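Local coordinates for protein acid phosphatase (Bacillus anthracis, PDB 2I34) that probably hydrolyses phosphate monoesters at acidic pH, as a magnesium-dependent acid phosphatase of the HAD superfamily, at residues I123-T128 and K159-R164. Numbering follows the deposited sequence.
Sequences ISNRKT and KGKEKR. With WO4 (tungstate(VI)ion), chain D.
With CG anti to the carbonyl carbon and the chain extended beyond it, Lys161 carries its ammonium past Ile123 and Asn125 to the bound tungstate, whereas a bend at chi3 (-81°) swings the guanidinium of Arg164 back to strand 119-125. The arrangement is that of a HAD-type Rossmann-like fold: Ser124 and Lys161 probably correspond to the motif II serine, near the C-terminal end of a parallel strand next to the central one, and the motif III lysine, which enters from the residue preceding a later helix; the match rests on position and on the ligand contacts. Lys161 NZ gives one hydrogen bond to Ile123 O (2.9 Å), lying 30° off that carbonyl's plane, and another to tungstate O4 (2.6 Å). Asp184 adds a salt bridge to the same nitrogen, so at least three partners hold it. Asn125 N also donates to O4 (2.8 Å), consistent with tungstate mimicking the substrate phosphate. Arg164 bridges Asn125 and the backbone of Ser124 beside the tungstate-binding residues: NH2 meets Asn125 OD1 at 2.9 Å, nearly straight and close to the guanidinium plane, though the amide and guanidinium planes are turned 38° apart. NH1 makes a weaker, bent bond to Ser124 O, and Glu158 pairs with NE. Ile123 CG2 packs 3.8 Å from Lys161 CB.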
# COMPACT_ATOMS: atom_id res chain seq x y z
N ILE A 123 0.11 17.07 -11.55
CA ILE A 123 1.04 17.92 -10.85
C ILE A 123 2.16 16.99 -10.38
O ILE A 123 1.95 16.20 -9.47
CB ILE A 123 0.37 18.69 -9.69
CG1 ILE A 123 -0.73 19.59 -10.26
CG2 ILE A 123 1.39 19.53 -8.93
CD1 ILE A 123 -1.37 20.56 -9.23
N SER A 124 3.33 17.15 -11.01
CA SER A 124 4.45 16.22 -10.90
C SER A 124 5.76 16.98 -10.70
O SER A 124 5.98 18.04 -11.29
CB SER A 124 4.54 15.38 -12.18
OG SER A 124 5.72 14.61 -12.22
N ASN A 125 6.64 16.40 -9.88
CA ASN A 125 7.97 16.93 -9.65
C ASN A 125 9.03 16.47 -10.64
O ASN A 125 10.20 16.75 -10.46
CB ASN A 125 8.39 16.68 -8.20
CG ASN A 125 7.67 17.61 -7.24
OD1 ASN A 125 7.01 18.54 -7.67
ND2 ASN A 125 7.83 17.36 -5.95
N ARG A 126 8.61 15.82 -11.72
CA ARG A 126 9.38 15.88 -12.97
C ARG A 126 9.66 17.34 -13.27
O ARG A 126 8.86 18.19 -12.92
CB ARG A 126 8.62 15.25 -14.14
CG ARG A 126 8.47 13.76 -13.99
CD ARG A 126 7.65 13.16 -15.12
NE ARG A 126 7.64 11.69 -15.02
CZ ARG A 126 7.72 10.86 -16.06
NH1 ARG A 126 7.84 11.32 -17.29
NH2 ARG A 126 7.74 9.54 -15.85
N LYS A 127 10.80 17.62 -13.90
CA LYS A 127 11.25 18.99 -14.11
C LYS A 127 10.60 19.56 -15.36
O LYS A 127 10.26 18.83 -16.28
CB LYS A 127 12.78 19.05 -14.29
CG LYS A 127 13.62 18.39 -13.20
CD LYS A 127 15.12 18.36 -13.60
CE LYS A 127 15.39 17.36 -14.74
NZ LYS A 127 16.84 16.98 -14.90
N THR A 128 10.45 20.88 -15.39
CA THR A 128 9.81 21.54 -16.54
C THR A 128 10.49 21.19 -17.87
O THR A 128 9.83 21.14 -18.90
CB THR A 128 9.76 23.06 -16.38
OG1 THR A 128 11.06 23.52 -16.01
CG2 THR A 128 8.74 23.47 -15.33
N LYS A 159 10.05 24.57 -4.59
CA LYS A 159 9.96 23.59 -3.52
C LYS A 159 8.52 23.13 -3.45
O LYS A 159 7.62 23.96 -3.34
CB LYS A 159 10.36 24.20 -2.17
CG LYS A 159 11.75 24.82 -2.10
N GLY A 160 8.31 21.82 -3.52
CA GLY A 160 7.01 21.23 -3.32
C GLY A 160 6.06 21.53 -4.46
O GLY A 160 6.50 21.96 -5.53
N LYS A 161 4.78 21.29 -4.21
CA LYS A 161 3.72 21.45 -5.23
C LYS A 161 2.62 22.47 -4.89
O LYS A 161 1.71 22.70 -5.71
CB LYS A 161 3.07 20.11 -5.52
CG LYS A 161 4.00 19.07 -6.10
CD LYS A 161 3.32 17.71 -6.13
CE LYS A 161 4.17 16.73 -6.92
NZ LYS A 161 3.51 15.42 -7.12
N GLU A 162 2.70 23.10 -3.71
CA GLU A 162 1.64 23.99 -3.25
C GLU A 162 1.36 25.14 -4.22
O GLU A 162 0.20 25.50 -4.43
CB GLU A 162 1.94 24.54 -1.86
CG GLU A 162 0.80 25.38 -1.25
CD GLU A 162 -0.50 24.58 -1.05
OE1 GLU A 162 -0.44 23.34 -0.94
OE2 GLU A 162 -1.57 25.21 -1.00
N LYS A 163 2.41 25.69 -4.83
CA LYS A 163 2.21 26.76 -5.83
C LYS A 163 1.29 26.31 -6.99
O LYS A 163 0.44 27.06 -7.45
CB LYS A 163 3.55 27.25 -6.39
CG LYS A 163 3.42 28.38 -7.39
CD LYS A 163 4.74 28.75 -8.00
CE LYS A 163 4.56 29.76 -9.13
NZ LYS A 163 5.87 30.32 -9.58
N ARG A 164 1.50 25.10 -7.49
CA ARG A 164 0.68 24.56 -8.57
C ARG A 164 -0.73 24.18 -8.10
O ARG A 164 -1.70 24.41 -8.82
CB ARG A 164 1.39 23.37 -9.25
CG ARG A 164 2.54 23.84 -10.13
CD ARG A 164 3.48 22.71 -10.46
NE ARG A 164 4.42 22.46 -9.38
CZ ARG A 164 5.10 21.33 -9.21
NH1 ARG A 164 4.94 20.30 -10.02
NH2 ARG A 164 5.94 21.21 -8.20
W WO4 D . 6.06 12.80 -8.94
O1 WO4 D . 8.02 12.86 -9.47
O2 WO4 D . 5.86 11.10 -7.85
O3 WO4 D . 5.25 12.71 -10.77
O4 WO4 D . 5.81 14.55 -7.95